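Local coordinates for phosphate ABC transporter, periplasmic phosphate-binding protein (Borrelia burgdorferi, PDB 4N13) that binds inorganic phosphate with micromolar affinity as the solute-binding lipoprotein of the PstSACB ABC transporter, which imports phosphate, at residues I13-S19 and Y61-S67; I99-E104 and L203-Y209; K127-N132 and Q159-D163. All coordinates share one frame. Numbering follows the deposited sequence.

Contact 1 of 3, residues I13-S19 and Y61-S67. With SO4 (sulfate ion), chain D.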
loop_
_atom_site.group_PDB
_atom_site.type_symbol
_atom_site.label_atom_id
_atom_site.label_comp_id
_atom_site.label_asym_id
_atom_site.label_seq_id
_atom_site.Cartn_x
_atom_site.Cartn_y
_atom_site.Cartn_z
ATOM N N ILE A 13 7.091 29.131 -4.724
ATOM C CA ILE A 13 6.099 28.205 -5.246
ATOM C C ILE A 13 6.669 26.796 -5.287
ATOM O O ILE A 13 7.753 26.571 -5.812
ATOM C CB ILE A 13 5.640 28.632 -6.652
ATOM C CG1 ILE A 13 4.964 30.013 -6.573
ATOM C CG2 ILE A 13 4.692 27.600 -7.242
ATOM C CD1 ILE A 13 4.565 30.597 -7.900
ATOM N N VAL A 14 5.932 25.850 -4.717
ATOM C CA VAL A 14 6.306 24.456 -4.745
ATOM C C VAL A 14 5.144 23.660 -5.328
ATOM O O VAL A 14 4.144 23.387 -4.644
ATOM C CB VAL A 14 6.678 23.937 -3.340
ATOM C CG1 VAL A 14 6.972 22.426 -3.369
ATOM C CG2 VAL A 14 7.853 24.726 -2.788
ATOM N N SER A 15 5.280 23.294 -6.599
ATOM C CA SER A 15 4.261 22.512 -7.292
ATOM C C SER A 15 4.581 21.020 -7.122
ATOM O O SER A 15 5.686 20.585 -7.452
ATOM C CB SER A 15 4.208 22.895 -8.770
ATOM O OG SER A 15 3.105 22.276 -9.394
ATOM N N ILE A 16 3.617 20.257 -6.604
ATOM C CA ILE A 16 3.791 18.841 -6.323
ATOM C C ILE A 16 2.791 18.050 -7.171
ATOM O O ILE A 16 1.671 18.491 -7.400
ATOM C CB ILE A 16 3.561 18.570 -4.836
ATOM C CG1 ILE A 16 4.382 19.539 -3.983
ATOM C CG2 ILE A 16 3.848 17.116 -4.480
ATOM C CD1 ILE A 16 4.254 19.321 -2.491
ATOM N N GLY A 17 3.209 16.884 -7.637
ATOM C CA GLY A 17 2.329 16.003 -8.386
ATOM C C GLY A 17 2.528 14.573 -7.943
ATOM O O GLY A 17 3.500 14.261 -7.276
ATOM N N GLY A 18 1.607 13.689 -8.304
ATOM C CA GLY A 18 1.801 12.290 -8.019
ATOM C C GLY A 18 0.542 11.489 -7.783
ATOM O O GLY A 18 -0.525 11.767 -8.352
ATOM N N SER A 19 0.698 10.474 -6.938
ATOM C CA SER A 19 -0.326 9.482 -6.680
ATOM C C SER A 19 -1.679 10.090 -6.314
ATOM O O SER A 19 -1.768 10.985 -5.496
ATOM C CB SER A 19 0.160 8.630 -5.515
ATOM O OG SER A 19 -0.827 7.684 -5.152
ATOM N N TYR A 61 6.887 19.852 -11.834
ATOM C CA TYR A 61 6.781 19.725 -10.383
ATOM C C TYR A 61 8.179 19.818 -9.777
ATOM O O TYR A 61 9.158 19.402 -10.414
ATOM C CB TYR A 61 6.175 18.368 -10.013
ATOM C CG TYR A 61 4.816 18.136 -10.631
ATOM C CD1 TYR A 61 3.803 19.068 -10.488
ATOM C CD2 TYR A 61 4.556 17.006 -11.378
ATOM C CE1 TYR A 61 2.565 18.873 -11.048
ATOM C CE2 TYR A 61 3.300 16.799 -11.959
ATOM C CZ TYR A 61 2.316 17.759 -11.796
ATOM O OH TYR A 61 1.066 17.598 -12.354
ATOM N N LYS A 62 8.270 20.325 -8.545
ATOM C CA LYS A 62 9.502 20.266 -7.757
ATOM C C LYS A 62 9.565 19.039 -6.846
ATOM O O LYS A 62 10.633 18.675 -6.363
ATOM C CB LYS A 62 9.653 21.528 -6.918
ATOM C CG LYS A 62 10.017 22.747 -7.727
ATOM C CD LYS A 62 10.234 23.946 -6.819
ATOM C CE LYS A 62 10.435 25.227 -7.603
ATOM N NZ LYS A 62 10.397 26.399 -6.701
ATOM N N ILE A 63 8.414 18.416 -6.590
ATOM C CA ILE A 63 8.337 17.208 -5.780
ATOM C C ILE A 63 7.334 16.302 -6.469
ATOM O O ILE A 63 6.286 16.775 -6.910
ATOM C CB ILE A 63 7.827 17.484 -4.336
ATOM C CG1 ILE A 63 8.716 18.510 -3.619
ATOM C CG2 ILE A 63 7.700 16.192 -3.548
ATOM C CD1 ILE A 63 8.153 18.992 -2.293
ATOM N N ALA A 64 7.617 15.002 -6.511
ATOM C CA ALA A 64 6.631 13.999 -6.913
ATOM C C ALA A 64 6.347 13.085 -5.735
ATOM O O ALA A 64 7.240 12.778 -4.949
ATOM C CB ALA A 64 7.132 13.178 -8.089
ATOM N N ILE A 65 5.098 12.653 -5.623
ATOM C CA ILE A 65 4.710 11.695 -4.601
ATOM C C ILE A 65 4.349 10.389 -5.302
ATOM O O ILE A 65 3.475 10.380 -6.168
ATOM C CB ILE A 65 3.509 12.171 -3.784
ATOM C CG1 ILE A 65 3.779 13.550 -3.196
ATOM C CG2 ILE A 65 3.197 11.143 -2.715
ATOM C CD1 ILE A 65 4.918 13.577 -2.186
ATOM N N SER A 66 5.034 9.294 -4.944
ATOM C CA SER A 66 4.833 8.024 -5.628
ATOM C C SER A 66 4.454 6.913 -4.668
ATOM O O SER A 66 4.936 6.859 -3.542
ATOM C CB SER A 66 6.112 7.629 -6.369
ATOM O OG SER A 66 5.940 6.403 -7.054
ATOM N N SER A 67 3.561 6.043 -5.126
ATOM C CA SER A 67 3.199 4.822 -4.417
ATOM C C SER A 67 3.928 3.597 -4.960
ATOM O O SER A 67 3.642 2.483 -4.551
ATOM C CB SER A 67 1.692 4.600 -4.493
ATOM O OG SER A 67 1.276 4.552 -5.845
HETATM S S SO4 D . -1.050 5.835 -8.349
HETATM O O1 SO4 D . -1.845 7.029 -8.512
HETATM O O2 SO4 D . -1.900 4.701 -8.772
HETATM O O3 SO4 D . 0.225 5.843 -9.065
HETATM O O4 SO4 D . -0.691 5.642 -6.958
#

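Contact 2 of 3, residues I99-E104 and L203-Y209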
loop_
_atom_site.group_PDB
_atom_site.type_symbol
_atom_site.label_atom_id
_atom_site.label_comp_id
_atom_site.label_asym_id
_atom_site.label_seq_id
_atom_site.Cartn_x
_atom_site.Cartn_y
_atom_site.Cartn_z
ATOM N N ILE A 99 -4.275 -22.693 10.079
ATOM C CA ILE A 99 -3.000 -22.121 9.638
ATOM C C ILE A 99 -2.937 -20.670 10.120
ATOM O O ILE A 99 -3.923 -19.931 10.058
ATOM C CB ILE A 99 -2.820 -22.184 8.106
ATOM C CG1 ILE A 99 -3.752 -21.195 7.417
ATOM C CG2 ILE A 99 -3.011 -23.599 7.567
ATOM C CD1 ILE A 99 -3.032 -19.977 6.917
ATOM N N THR A 100 -1.779 -20.283 10.631
ATOM C CA THR A 100 -1.582 -18.948 11.183
ATOM C C THR A 100 -0.559 -18.114 10.416
ATOM O O THR A 100 -0.527 -16.900 10.562
ATOM C CB THR A 100 -1.130 -19.023 12.655
ATOM O OG1 THR A 100 0.155 -19.640 12.738
ATOM C CG2 THR A 100 -2.106 -19.841 13.469
ATOM N N ASN A 101 0.241 -18.783 9.598
ATOM C CA ASN A 101 1.358 -18.187 8.895
ATOM C C ASN A 101 1.453 -18.695 7.472
ATOM O O ASN A 101 1.091 -19.837 7.200
ATOM C CB ASN A 101 2.662 -18.558 9.602
ATOM C CG ASN A 101 3.882 -17.952 8.929
ATOM O OD1 ASN A 101 4.029 -16.730 8.860
ATOM N ND2 ASN A 101 4.756 -18.803 8.391
ATOM N N ILE A 102 1.966 -17.861 6.577
ATOM C CA ILE A 102 2.173 -18.271 5.205
ATOM C C ILE A 102 3.364 -17.503 4.657
ATOM O O ILE A 102 3.604 -16.358 5.029
ATOM C CB ILE A 102 0.898 -18.037 4.354
ATOM C CG1 ILE A 102 1.004 -18.769 3.019
ATOM C CG2 ILE A 102 0.602 -16.556 4.197
ATOM C CD1 ILE A 102 -0.294 -19.010 2.382
ATOM N N THR A 103 4.153 -18.146 3.800
ATOM C CA THR A 103 5.226 -17.434 3.118
ATOM C C THR A 103 4.644 -16.644 1.944
ATOM O O THR A 103 3.575 -16.991 1.408
ATOM C CB THR A 103 6.280 -18.396 2.563
ATOM O OG1 THR A 103 5.655 -19.290 1.646
ATOM C CG2 THR A 103 6.973 -19.171 3.671
ATOM N N GLU A 104 5.358 -15.610 1.515
ATOM C CA GLU A 104 4.933 -14.858 0.344
ATOM C C GLU A 104 4.777 -15.749 -0.872
ATOM O O GLU A 104 3.845 -15.577 -1.649
ATOM C CB GLU A 104 5.923 -13.739 0.028
ATOM C CG GLU A 104 5.695 -12.465 0.828
ATOM C CD GLU A 104 6.638 -11.398 0.386
ATOM O OE1 GLU A 104 7.802 -11.503 0.784
ATOM O OE2 GLU A 104 6.226 -10.482 -0.350
ATOM N N LEU A 203 -3.418 -13.387 9.117
ATOM C CA LEU A 203 -2.232 -14.201 8.935
ATOM C C LEU A 203 -0.955 -13.410 9.158
ATOM O O LEU A 203 -0.844 -12.247 8.763
ATOM C CB LEU A 203 -2.183 -14.768 7.515
ATOM C CG LEU A 203 -3.248 -15.783 7.152
ATOM C CD1 LEU A 203 -3.149 -16.158 5.690
ATOM C CD2 LEU A 203 -3.201 -17.018 8.047
ATOM N N SER A 204 0.044 -14.060 9.733
ATOM C CA SER A 204 1.411 -13.566 9.574
ATOM C C SER A 204 1.928 -13.977 8.204
ATOM O O SER A 204 1.501 -15.001 7.633
ATOM C CB SER A 204 2.331 -14.076 10.697
ATOM O OG SER A 204 2.432 -15.486 10.732
ATOM N N VAL A 205 2.817 -13.152 7.661
ATOM C CA VAL A 205 3.421 -13.389 6.353
ATOM C C VAL A 205 4.928 -13.451 6.566
ATOM O O VAL A 205 5.526 -12.541 7.149
ATOM C CB VAL A 205 3.049 -12.269 5.357
ATOM C CG1 VAL A 205 3.721 -12.493 4.007
ATOM C CG2 VAL A 205 1.548 -12.207 5.178
ATOM N N ASN A 206 5.544 -14.551 6.158
ATOM C CA ASN A 206 6.976 -14.779 6.417
ATOM C C ASN A 206 7.233 -14.632 7.923
ATOM O O ASN A 206 8.203 -13.990 8.334
ATOM C CB ASN A 206 7.889 -13.810 5.655
ATOM C CG ASN A 206 7.639 -13.784 4.182
ATOM O OD1 ASN A 206 7.194 -14.753 3.581
ATOM N ND2 ASN A 206 8.019 -12.679 3.569
ATOM N N SER A 207 6.346 -15.211 8.735
ATOM C CA SER A 207 6.483 -15.209 10.189
ATOM C C SER A 207 6.423 -13.825 10.803
ATOM O O SER A 207 6.847 -13.638 11.932
ATOM C CB SER A 207 7.752 -15.937 10.626
ATOM O OG SER A 207 7.677 -17.300 10.267
ATOM N N THR A 208 5.806 -12.898 10.093
ATOM C CA THR A 208 5.757 -11.510 10.509
ATOM C C THR A 208 4.321 -10.996 10.535
ATOM O O THR A 208 3.629 -11.038 9.523
ATOM C CB THR A 208 6.570 -10.618 9.551
ATOM O OG1 THR A 208 7.864 -11.181 9.334
ATOM C CG2 THR A 208 6.698 -9.198 10.094
ATOM N N TYR A 209 3.874 -10.517 11.692
ATOM C CA TYR A 209 2.597 -9.840 11.766
ATOM C C TYR A 209 2.756 -8.400 11.340
ATOM O O TYR A 209 3.795 -7.788 11.602
ATOM C CB TYR A 209 2.025 -9.916 13.180
ATOM C CG TYR A 209 1.446 -11.278 13.469
ATOM C CD1 TYR A 209 0.230 -11.672 12.915
ATOM C CD2 TYR A 209 2.127 -12.188 14.261
ATOM C CE1 TYR A 209 -0.288 -12.913 13.150
ATOM C CE2 TYR A 209 1.608 -13.434 14.515
ATOM C CZ TYR A 209 0.388 -13.794 13.962
ATOM O OH TYR A 209 -0.161 -15.043 14.201
HETATM O O HOH W 1 -2.173 -15.740 12.332
#

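Contact 3 of 3, residues K127-N132 and Q159-D163. With EDO (1,2-ethanediol), chain F.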
loop_
_atom_site.group_PDB
_atom_site.type_symbol
_atom_site.label_atom_id
_atom_site.label_comp_id
_atom_site.label_asym_id
_atom_site.label_seq_id
_atom_site.Cartn_x
_atom_site.Cartn_y
_atom_site.Cartn_z
ATOM N N LYS A 127 -10.989 -27.322 0.207
ATOM C CA LYS A 127 -10.796 -26.445 -0.931
ATOM C C LYS A 127 -10.716 -25.005 -0.417
ATOM O O LYS A 127 -11.416 -24.621 0.522
ATOM C CB LYS A 127 -11.962 -26.609 -1.902
ATOM C CG LYS A 127 -11.906 -25.747 -3.140
ATOM C CD LYS A 127 -11.026 -26.381 -4.209
ATOM C CE LYS A 127 -11.023 -25.567 -5.490
ATOM N NZ LYS A 127 -10.178 -26.190 -6.521
ATOM N N ILE A 128 -9.829 -24.215 -1.008
ATOM C CA ILE A 128 -9.680 -22.809 -0.640
ATOM C C ILE A 128 -10.718 -21.980 -1.392
ATOM O O ILE A 128 -10.774 -22.012 -2.625
ATOM C CB ILE A 128 -8.279 -22.289 -1.010
ATOM C CG1 ILE A 128 -7.209 -23.098 -0.278
ATOM C CG2 ILE A 128 -8.162 -20.798 -0.701
ATOM C CD1 ILE A 128 -5.781 -22.680 -0.581
ATOM N N ASN A 129 -11.501 -21.210 -0.648
ATOM C CA ASN A 129 -12.375 -20.208 -1.228
ATOM C C ASN A 129 -11.671 -18.857 -1.179
ATOM O O ASN A 129 -11.589 -18.208 -0.136
ATOM C CB ASN A 129 -13.700 -20.169 -0.478
ATOM C CG ASN A 129 -14.579 -21.314 -0.836
ATOM O OD1 ASN A 129 -14.783 -21.595 -2.019
ATOM N ND2 ASN A 129 -15.111 -22.001 0.169
ATOM N N PHE A 130 -11.119 -18.467 -2.313
ATOM C CA PHE A 130 -10.398 -17.213 -2.445
ATOM C C PHE A 130 -11.373 -16.085 -2.730
ATOM O O PHE A 130 -12.118 -16.132 -3.718
ATOM C CB PHE A 130 -9.384 -17.343 -3.582
ATOM C CG PHE A 130 -8.768 -16.049 -4.007
ATOM C CD1 PHE A 130 -8.293 -15.144 -3.066
ATOM C CD2 PHE A 130 -8.621 -15.756 -5.360
ATOM C CE1 PHE A 130 -7.711 -13.946 -3.475
ATOM C CE2 PHE A 130 -8.016 -14.568 -5.768
ATOM C CZ PHE A 130 -7.563 -13.669 -4.827
ATOM N N ILE A 131 -11.348 -15.059 -1.877
ATOM C CA ILE A 131 -12.182 -13.868 -2.015
ATOM C C ILE A 131 -11.273 -12.775 -2.556
ATOM O O ILE A 131 -10.288 -12.406 -1.918
ATOM C CB ILE A 131 -12.756 -13.456 -0.666
ATOM C CG1 ILE A 131 -13.637 -14.594 -0.108
ATOM C CG2 ILE A 131 -13.542 -12.168 -0.791
ATOM C CD1 ILE A 131 -13.897 -14.483 1.394
ATOM N N ASN A 132 -11.562 -12.316 -3.767
ATOM C CA ASN A 132 -10.763 -11.302 -4.432
ATOM C C ASN A 132 -11.498 -9.976 -4.469
ATOM O O ASN A 132 -12.705 -9.916 -4.276
ATOM C CB ASN A 132 -10.431 -11.750 -5.857
ATOM C CG ASN A 132 -9.158 -11.113 -6.404
ATOM O OD1 ASN A 132 -8.466 -10.380 -5.721
ATOM N ND2 ASN A 132 -8.853 -11.398 -7.663
ATOM N N GLN A 159 -1.370 -13.850 -12.882
ATOM C CA GLN A 159 -2.765 -13.487 -12.956
ATOM C C GLN A 159 -3.499 -14.137 -11.797
ATOM O O GLN A 159 -3.140 -15.225 -11.352
ATOM C CB GLN A 159 -3.357 -13.948 -14.284
ATOM C CG GLN A 159 -2.699 -13.307 -15.495
ATOM C CD GLN A 159 -2.645 -11.781 -15.415
ATOM O OE1 GLN A 159 -3.626 -11.128 -15.039
ATOM N NE2 GLN A 159 -1.493 -11.207 -15.769
ATOM N N PHE A 160 -4.525 -13.464 -11.296
ATOM C CA PHE A 160 -5.313 -14.014 -10.209
ATOM C C PHE A 160 -6.095 -15.251 -10.673
ATOM O O PHE A 160 -6.562 -15.330 -11.816
ATOM C CB PHE A 160 -6.314 -12.977 -9.698
ATOM C CG PHE A 160 -5.730 -11.910 -8.800
ATOM C CD1 PHE A 160 -5.366 -12.185 -7.506
ATOM C CD2 PHE A 160 -5.601 -10.614 -9.260
ATOM C CE1 PHE A 160 -4.879 -11.184 -6.684
ATOM C CE2 PHE A 160 -5.123 -9.625 -8.442
ATOM C CZ PHE A 160 -4.771 -9.914 -7.145
ATOM N N ARG A 161 -6.232 -16.207 -9.755
ATOM C CA ARG A 161 -7.155 -17.330 -9.886
ATOM C C ARG A 161 -8.471 -16.780 -10.400
ATOM O O ARG A 161 -9.014 -15.843 -9.837
ATOM C CB ARG A 161 -7.325 -18.002 -8.514
ATOM C CG ARG A 161 -8.252 -19.171 -8.500
ATOM C CD ARG A 161 -8.302 -19.806 -7.130
ATOM N NE ARG A 161 -9.428 -20.734 -7.082
ATOM C CZ ARG A 161 -9.836 -21.391 -5.998
ATOM N NH1 ARG A 161 -9.192 -21.240 -4.848
ATOM N NH2 ARG A 161 -10.907 -22.180 -6.064
ATOM N N GLN A 162 -8.972 -17.347 -11.489
ATOM C CA GLN A 162 -10.081 -16.733 -12.212
ATOM C C GLN A 162 -11.443 -16.968 -11.569
ATOM O O GLN A 162 -12.368 -16.194 -11.802
ATOM C CB GLN A 162 -10.075 -17.177 -13.678
ATOM C CG GLN A 162 -8.924 -16.579 -14.480
ATOM C CD GLN A 162 -8.946 -15.049 -14.497
ATOM O OE1 GLN A 162 -9.818 -14.429 -15.121
ATOM N NE2 GLN A 162 -7.980 -14.436 -13.819
ATOM N N ASP A 163 -11.566 -18.010 -10.745
ATOM C CA ASP A 163 -12.818 -18.274 -10.059
ATOM C C ASP A 163 -12.830 -17.753 -8.619
ATOM O O ASP A 163 -13.503 -18.319 -7.760
ATOM C CB ASP A 163 -13.166 -19.770 -10.088
ATOM C CG ASP A 163 -12.162 -20.625 -9.351
ATOM O OD1 ASP A 163 -10.963 -20.295 -9.392
ATOM O OD2 ASP A 163 -12.571 -21.635 -8.730
HETATM C C1 EDO F . -10.455 -12.537 -10.978
HETATM O O1 EDO F . -9.608 -11.462 -10.548
HETATM C C2 EDO F . -11.190 -13.192 -9.810
HETATM O O2 EDO F . -10.272 -13.687 -8.830
HETATM O O HOH W 2 -12.162 -19.295 -4.919
#

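Contact 1 of 3, residues I13-S19 and Y61-S67
The phosphate site, to which Ser-19 is assigned by similarity, lies at the end of this parallel strand pair: Ser-19 OG and Ser-67 OG both donate to O4 of a sulfate ion, at 2.7 and 2.5 Å, and Ser-49 and Thr-20 also bind the anion, which probably comes from the crystallisation liquor and occupies the place of phosphate. Hydrogen bonds run along strands 13-18 and 63-66 and one residue beyond: Lys-62 N to Ser-15 O (2.8 Å), Gly-17 N to Ile-63 O (3.2 Å), Ile-65 N to Gly-17 O (2.8 Å) and Ser-19 N to Ile-65 O (2.9 Å). The strands belong to an alpha/beta lobe of a periplasmic binding protein; helix 49-57, preceding strand 63-66, lies against Ala-64 and Ser-66. Val-14, Ile-16, Ile-63 and Ile-65 pack on one face, partly under helix 237-246. On the other, the Tyr-61 ring lies flat beneath Gly-17, whose CA sits 3.6 Å from the ring centroid in a CH-pi contact; a CB here would clash with the ring.

Contact 2 of 3, residues I99-E104 and L203-Y209
A single side-chain oxygen, Asn-101 OD1, gathers in the tight turn that follows the neighbouring strand. It accepts from Ser-204 OG and from Ser-207 N, both at 2.8 Å, so that the side chain of the first residue of strand 101-102 ties together the neighbouring strand and its turn. That turn, type I' from Val-205 to Thr-208, has Asn-206 and Ser-207 at its corners, both with positive phi, and is closed by Val-205 N to Thr-208 O (2.9 Å) and Thr-208 N to Val-205 O (3.0 Å).

The strands themselves run parallel. Ser-204 N donates to Thr-100 O (3.0 Å), Ile-102 N to Ser-204 O (3.1 Å) and Asn-206 N to Ile-102 O (2.9 Å). A water links Thr-100 O to Tyr-209 OH, just past the turn. Where the first strand passes into a helix, the Asn-206 side-chain amide works both ways: its OD1 accepts from Glu-104 N at 2.9 Å, while its ND2 donates to Glu-104 OE1 at 3.0 Å. Thr-103, the N-cap residue, turns its hydroxyl to Asn-106 N.

Strand 101-102 thus joins the sheet beside strand 201-205, whose Leu-203 is also hydrogen-bonded through its backbone to Phe-91 of the long strand 80-93, while Ile-102 packs on Leu-107 and Ile-110 of helix 104-111.

Contact 3 of 3, residues K127-N132 and Q159-D163
In the second alpha/beta lobe of the periplasmic binding protein, strand 129-133 pairs in parallel with strands 165-167 and 183-188, and the loop that follows helix 138-151 passes over one side of it on the way to strand 165-167. Gln-159, within the loop, donates from NE2 to His-155 O. At Phe-160 the loop turns inward: the ring receives Asn-132 ND2 over one face, 3.4 Å from its CG, and its CD1 meets the edge of the Phe-130 ring, 3.8 Å from CZ. Ile-143 and Leu-148 pack Phe-160 between helix 138-151 and the strand, while Asn-132 OD1 is held by Tyr-186.

Arg-161 has more surface covered by the other segment than any other residue of the contact. Its extended side chain runs past Phe-130, with CB 4.1 Å from Phe-130 CD2, to the start of the strand, where NH1 donates to Ile-128 O at 2.8 Å. Close by, Lys-127 NZ lies 4.1 Å from Arg-161 NH2, but the lysine has a partner in Gln-116. Gln-162 points its CB away from the strand and folds back along the loop, NE2 donating to Phe-160 O at 2.6 Å. Asp-163 then supplies the counter-charge to Arg-161, a salt bridge with NE 2.8 Å from OD1, and a water links its O to Phe-130 N. A 1,2-ethanediol, probably from the crystallisation liquor, sits beside the loop: its O2 accepts from Asn-132 ND2 at 2.9 Å and donates to Arg-161 O at 2.7 Å.

The three contacts reach one mixed sheet that continues through both lobes. Contact 1 lies in one lobe, contacts 2 and 3 in the other: centres are about 35 Å apart for contacts 1 and 2, about 37 Å for 1 and 3, but about 19 Å for 2 and 3. Contact 1 closes first along the chain; contact 3 is nested inside the loop closed by contact 2. The long strands 80-93 and 223-230 connect the lobes, as in class II binding proteins. Contact 1 holds Ser-19, and the Asn-132 side chain of contact 3 is about 7 Å from that of Ser-137; these two serines, phosphate-binding by similarity, probably face each other across the cleft. Contact 2 lies away from it.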